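Hdh assembly factor Kustc1130 (Kuenenia stuttgartiensis, PDB 6HIF) probably helps assemble hydrazine dehydrogenase, the multiheme enzyme of anammox bacteria, and packs against a chain of another protein in a 36-chain complex. Local coordinates at residues Y[35-40]-Y[75-80]; Y[52-57]-Y[66-71]. All blocks are in the same frame, centred on the assembly; numbering follows the deposited sequence.

Contacts 1 and 2 both bridge the two facing sheets of a small beta sandwich, and their centres lie about 15 Å apart. The strands come in the order 31-39, 54-57, 63-68 and 71-79. Contact 2 is therefore nested within the loop closed by contact 1. Strands 31-39 and 63-68 are antiparallel neighbours in one sheet. Strands 54-57 and 71-79 belong to the other, with strand 48-51 between them. The contacts meet where Val-35 CG2 packs on Phe-66 CE2 at 4.1 Å. Through this touch the buried apolar contact 1 connects with the partly buried contact 2, which holds one half of the disulfide.

Contact 1 (Y[35-40]-Y[75-80]); sequences VTAIAI and ISVHEH. With SO4 (sulfate ion), chain B.
Val-35 lies against Ile-75 and Val-77, and Ala-37 against Val-77. All four residues point their CB atoms toward the opposite strand. Val-35 carries much of the contact. Its first torsion, -178°, sets CG1 anti to the backbone N. Val-35 CG1 then rests 3.9 Å from Ile-75 CG2, while Val-35 CG2 touches the same Ile-75 methyl at 4.0 Å. The two side chains lie alongside each other and run in opposite directions. Val-77 has the same rotamer and divides its methyls between two partners. Val-77 CG2 meets Val-35 CG1 at 4.1 Å, and Val-77 CG1 meets Ala-37 CB at 3.8 Å. Ile-75 and Val-77 both touch through methyls borne on CB; for Ile-75 this is CG2, not the longer CG1-CD1 branch. No hydrogen bond crosses the contact.

Ser-76, between these two residues, points away. Ser-76 OG hydrogen-bonds to O1 of a sulfate ion at 3.1 Å. His-78 NE2 gives a weak, bent bond to sulfate O2, with an angle of 130° at the hydrogen, and O2 lies oblique to the ring. His-86 NE2 also binds the ion, which probably came from the crystallisation liquor. Over residues 75-78 the strand turns Ile-75 and Val-77 to the other sheet and Ser-76 and His-78 to the sulfate.

The strand segments cross at -40°, their axes 9.0 Å apart, as in the facing sheets of a beta sandwich. Strand 31-39 lies between strands 63-68 and 96-102 in one sheet. Strand 71-79 lies between strands 48-51 and 83-91 in the other. Ile-49 touches both Val-35 and Val-77, Leu-101 packs on Val-77, and Val-51 and Val-89 pack on Ile-75. On the other side of strand 31-39, Thr-36 and Ile-38 touch the chain of another protein.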
# COMPACT_ATOMS: atom_id res chain seq x y z
N VAL Y 35 6.17 -72.36 -24.81
CA VAL Y 35 6.13 -73.80 -25.03
C VAL Y 35 6.44 -74.51 -23.71
O VAL Y 35 7.51 -74.33 -23.14
CB VAL Y 35 7.05 -74.27 -26.17
CG1 VAL Y 35 6.94 -75.77 -26.41
CG2 VAL Y 35 6.79 -73.52 -27.46
N THR Y 36 5.47 -75.32 -23.24
CA THR Y 36 5.61 -76.06 -22.00
C THR Y 36 5.75 -77.54 -22.31
O THR Y 36 4.94 -78.12 -23.04
CB THR Y 36 4.43 -75.78 -21.05
OG1 THR Y 36 4.33 -74.36 -20.86
CG2 THR Y 36 4.58 -76.46 -19.71
N ALA Y 37 6.80 -78.15 -21.75
CA ALA Y 37 7.08 -79.57 -21.92
C ALA Y 37 6.62 -80.33 -20.68
O ALA Y 37 7.14 -80.11 -19.58
CB ALA Y 37 8.55 -79.77 -22.19
N ILE Y 38 5.65 -81.22 -20.88
CA ILE Y 38 5.04 -81.96 -19.78
C ILE Y 38 5.31 -83.45 -19.99
O ILE Y 38 5.37 -83.92 -21.12
CB ILE Y 38 3.53 -81.67 -19.69
CG1 ILE Y 38 3.15 -80.25 -20.10
CG2 ILE Y 38 3.00 -81.98 -18.30
CD1 ILE Y 38 1.67 -80.06 -20.30
N ALA Y 39 5.45 -84.17 -18.87
CA ALA Y 39 5.42 -85.63 -18.86
C ALA Y 39 4.30 -86.10 -17.94
O ALA Y 39 4.50 -86.20 -16.73
CB ALA Y 39 6.77 -86.16 -18.44
N ILE Y 40 3.14 -86.40 -18.53
CA ILE Y 40 1.88 -86.69 -17.85
C ILE Y 40 1.72 -85.82 -16.60
O ILE Y 40 1.55 -86.34 -15.49
CB ILE Y 40 1.66 -88.20 -17.56
CG1 ILE Y 40 2.91 -88.88 -16.97
CG2 ILE Y 40 1.14 -88.92 -18.79
CD1 ILE Y 40 2.61 -90.00 -16.00
N ILE Y 75 7.63 -76.42 -34.02
CA ILE Y 75 8.04 -76.63 -32.64
C ILE Y 75 8.41 -78.11 -32.48
O ILE Y 75 7.66 -78.99 -32.89
CB ILE Y 75 6.94 -76.21 -31.64
CG1 ILE Y 75 6.42 -74.80 -31.92
CG2 ILE Y 75 7.42 -76.36 -30.20
CD1 ILE Y 75 5.08 -74.52 -31.28
N SER Y 76 9.59 -78.35 -31.90
CA SER Y 76 10.02 -79.70 -31.58
C SER Y 76 10.62 -79.74 -30.18
O SER Y 76 11.51 -78.94 -29.86
CB SER Y 76 10.98 -80.24 -32.62
OG SER Y 76 12.15 -79.44 -32.68
N VAL Y 77 10.10 -80.65 -29.35
CA VAL Y 77 10.58 -80.84 -27.99
C VAL Y 77 11.29 -82.19 -27.91
O VAL Y 77 10.68 -83.23 -28.16
CB VAL Y 77 9.43 -80.73 -26.97
CG1 VAL Y 77 9.92 -80.88 -25.54
CG2 VAL Y 77 8.66 -79.43 -27.13
N HIS Y 78 12.58 -82.15 -27.58
CA HIS Y 78 13.41 -83.34 -27.44
C HIS Y 78 13.93 -83.43 -26.01
O HIS Y 78 14.26 -82.41 -25.41
CB HIS Y 78 14.55 -83.31 -28.46
CG HIS Y 78 14.17 -83.74 -29.84
ND1 HIS Y 78 14.91 -84.66 -30.56
CD2 HIS Y 78 13.13 -83.40 -30.63
CE1 HIS Y 78 14.35 -84.87 -31.73
NE2 HIS Y 78 13.25 -84.11 -31.80
N GLU Y 79 13.99 -84.65 -25.47
CA GLU Y 79 14.51 -84.91 -24.14
C GLU Y 79 15.34 -86.20 -24.15
O GLU Y 79 15.05 -87.12 -24.91
CB GLU Y 79 13.39 -84.85 -23.10
CG GLU Y 79 13.44 -85.91 -22.02
CD GLU Y 79 12.68 -87.18 -22.38
OE1 GLU Y 79 11.79 -87.11 -23.24
OE2 GLU Y 79 12.99 -88.23 -21.81
N HIS Y 80 16.37 -86.24 -23.29
CA HIS Y 80 17.47 -87.18 -23.34
C HIS Y 80 17.02 -88.64 -23.22
O HIS Y 80 17.81 -89.55 -23.45
CB HIS Y 80 18.55 -86.82 -22.30
CG HIS Y 80 19.65 -85.97 -22.86
ND1 HIS Y 80 20.74 -86.51 -23.54
CD2 HIS Y 80 19.85 -84.63 -22.84
CE1 HIS Y 80 21.55 -85.54 -23.92
NE2 HIS Y 80 21.02 -84.38 -23.50
S SO4 B . 13.91 -82.07 -34.89
O1 SO4 B . 14.42 -80.99 -34.02
O2 SO4 B . 12.57 -82.50 -34.45
O3 SO4 B . 13.83 -81.58 -36.29
O4 SO4 B . 14.83 -83.23 -34.82

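Contact 2 (Y[52-57]-Y[66-71])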
# COMPACT_ATOMS: atom_id res chain seq x y z
N GLY Y 52 11.76 -72.71 -34.96
CA GLY Y 52 12.52 -72.10 -36.04
C GLY Y 52 14.02 -72.32 -35.84
O GLY Y 52 14.46 -73.46 -35.71
N ASP Y 53 14.77 -71.22 -35.78
CA ASP Y 53 16.22 -71.27 -35.61
C ASP Y 53 16.58 -71.20 -34.13
O ASP Y 53 17.73 -71.42 -33.76
CB ASP Y 53 16.92 -70.16 -36.40
CG ASP Y 53 16.93 -70.39 -37.90
OD1 ASP Y 53 16.86 -71.56 -38.33
OD2 ASP Y 53 17.01 -69.38 -38.64
N GLU Y 54 15.58 -70.90 -33.29
CA GLU Y 54 15.83 -70.66 -31.87
C GLU Y 54 15.81 -71.97 -31.09
O GLU Y 54 15.05 -72.89 -31.41
CB GLU Y 54 14.85 -69.62 -31.33
CG GLU Y 54 15.49 -68.25 -31.14
CD GLU Y 54 14.68 -67.11 -31.72
OE1 GLU Y 54 14.66 -66.98 -32.96
OE2 GLU Y 54 14.08 -66.35 -30.93
N GLU Y 55 16.66 -72.02 -30.06
CA GLU Y 55 16.76 -73.16 -29.17
C GLU Y 55 16.68 -72.68 -27.72
O GLU Y 55 17.20 -71.62 -27.38
CB GLU Y 55 18.09 -73.89 -29.38
CG GLU Y 55 18.13 -74.74 -30.63
CD GLU Y 55 19.50 -75.27 -31.00
OE1 GLU Y 55 20.48 -74.92 -30.31
OE2 GLU Y 55 19.59 -76.03 -31.99
N CYS Y 56 16.03 -73.48 -26.88
CA CYS Y 56 15.94 -73.21 -25.46
C CYS Y 56 15.94 -74.53 -24.70
O CYS Y 56 15.22 -75.47 -25.07
CB CYS Y 56 14.68 -72.40 -25.17
SG CYS Y 56 14.24 -72.30 -23.41
N THR Y 57 16.76 -74.61 -23.66
CA THR Y 57 16.79 -75.76 -22.77
C THR Y 57 16.04 -75.42 -21.49
O THR Y 57 16.40 -74.48 -20.78
CB THR Y 57 18.23 -76.29 -22.62
OG1 THR Y 57 18.20 -77.40 -21.72
CG2 THR Y 57 19.22 -75.25 -22.14
N PHE Y 66 9.50 -67.75 -26.44
CA PHE Y 66 10.15 -67.32 -27.66
C PHE Y 66 9.48 -66.06 -28.20
O PHE Y 66 8.26 -65.98 -28.25
CB PHE Y 66 10.09 -68.43 -28.71
CG PHE Y 66 10.72 -69.73 -28.29
CD1 PHE Y 66 12.08 -69.94 -28.45
CD2 PHE Y 66 9.95 -70.73 -27.72
CE1 PHE Y 66 12.66 -71.14 -28.05
CE2 PHE Y 66 10.54 -71.93 -27.32
CZ PHE Y 66 11.89 -72.13 -27.49
N GLU Y 67 10.31 -65.09 -28.59
CA GLU Y 67 9.85 -63.90 -29.29
C GLU Y 67 10.21 -64.04 -30.77
O GLU Y 67 11.38 -64.06 -31.12
CB GLU Y 67 10.47 -62.65 -28.66
CG GLU Y 67 9.68 -61.38 -28.94
CD GLU Y 67 10.43 -60.09 -28.63
OE1 GLU Y 67 11.53 -59.89 -29.20
OE2 GLU Y 67 9.92 -59.30 -27.82
N LEU Y 68 9.18 -64.16 -31.62
CA LEU Y 68 9.37 -64.53 -33.02
C LEU Y 68 8.70 -63.52 -33.94
O LEU Y 68 7.66 -62.96 -33.60
CB LEU Y 68 8.77 -65.92 -33.24
CG LEU Y 68 9.31 -67.04 -32.36
CD1 LEU Y 68 8.33 -68.21 -32.34
CD2 LEU Y 68 10.68 -67.50 -32.82
N ARG Y 69 9.29 -63.32 -35.13
CA ARG Y 69 8.68 -62.55 -36.20
C ARG Y 69 7.53 -63.35 -36.80
O ARG Y 69 7.56 -64.58 -36.76
CB ARG Y 69 9.72 -62.20 -37.26
CG ARG Y 69 10.72 -61.12 -36.84
CD ARG Y 69 11.61 -60.66 -37.98
NE ARG Y 69 12.40 -61.73 -38.58
CZ ARG Y 69 13.59 -62.14 -38.16
NH1 ARG Y 69 14.18 -61.54 -37.13
NH2 ARG Y 69 14.21 -63.13 -38.77
N PRO Y 70 6.49 -62.70 -37.37
CA PRO Y 70 5.39 -63.42 -38.01
C PRO Y 70 5.88 -64.48 -39.00
O PRO Y 70 6.88 -64.28 -39.68
CB PRO Y 70 4.64 -62.31 -38.76
CG PRO Y 70 4.90 -61.07 -37.94
CD PRO Y 70 6.31 -61.24 -37.42
N GLY Y 71 5.15 -65.60 -39.06
CA GLY Y 71 5.47 -66.69 -39.97
C GLY Y 71 5.06 -68.05 -39.41
O GLY Y 71 4.58 -68.13 -38.28
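Phe-66 and Glu-54 bury similar areas, and Cys-56 adds a smaller share. The phenyl ring reaches from strand 63-68 toward strand 54-57 and meets two of its side chains. Phe-66 CZ comes 3.6 Å from Cys-56 CB, and CE1 lies nearly as close to that atom. On the other side of the ring plane, Phe-66 CD1 is 4.0 Å from Glu-54 CB, so the ring sits between them. Both CB atoms approach the ring obliquely, while the backbone carbon of Glu-55 lies at its edge.

Cys-56 does more than pack. Its SG is anti to the backbone N, with a first torsion of 167°, and is joined to Cys-64 SG in a disulfide. Cys-64 precedes Phe-66 by two residues on strand 63-68. The covalent link and the ring contact therefore join the same two strands, which run antiparallel at 171° in facing sheets. Strand 54-57 is an outermost strand of its sheet within the chain.

The chain of Glu-54 bends at its second torsion, 132°, and reaches toward strand 63-68, passing alongside Leu-68 in the opposite direction. Glu-54 OE1 touches Leu-68 CD2 at 4.0 Å. Glu-54 OE2 lies 3.5 Å from the carbonyl oxygen of Glu-67, and the two are not hydrogen-bonded.

The chemistry changes along the contact. At Cys-56 and Phe-66 it is apolar, and the disulfide to Cys-64 lies beside it. At Glu-54 an exposed carboxylate borders Leu-68, with Arg-69 NH1 too far for a salt bridge, 6.9 Å from Glu-54 OE1. The hold between the strands rests on the disulfide and the ring, not on polar bonds.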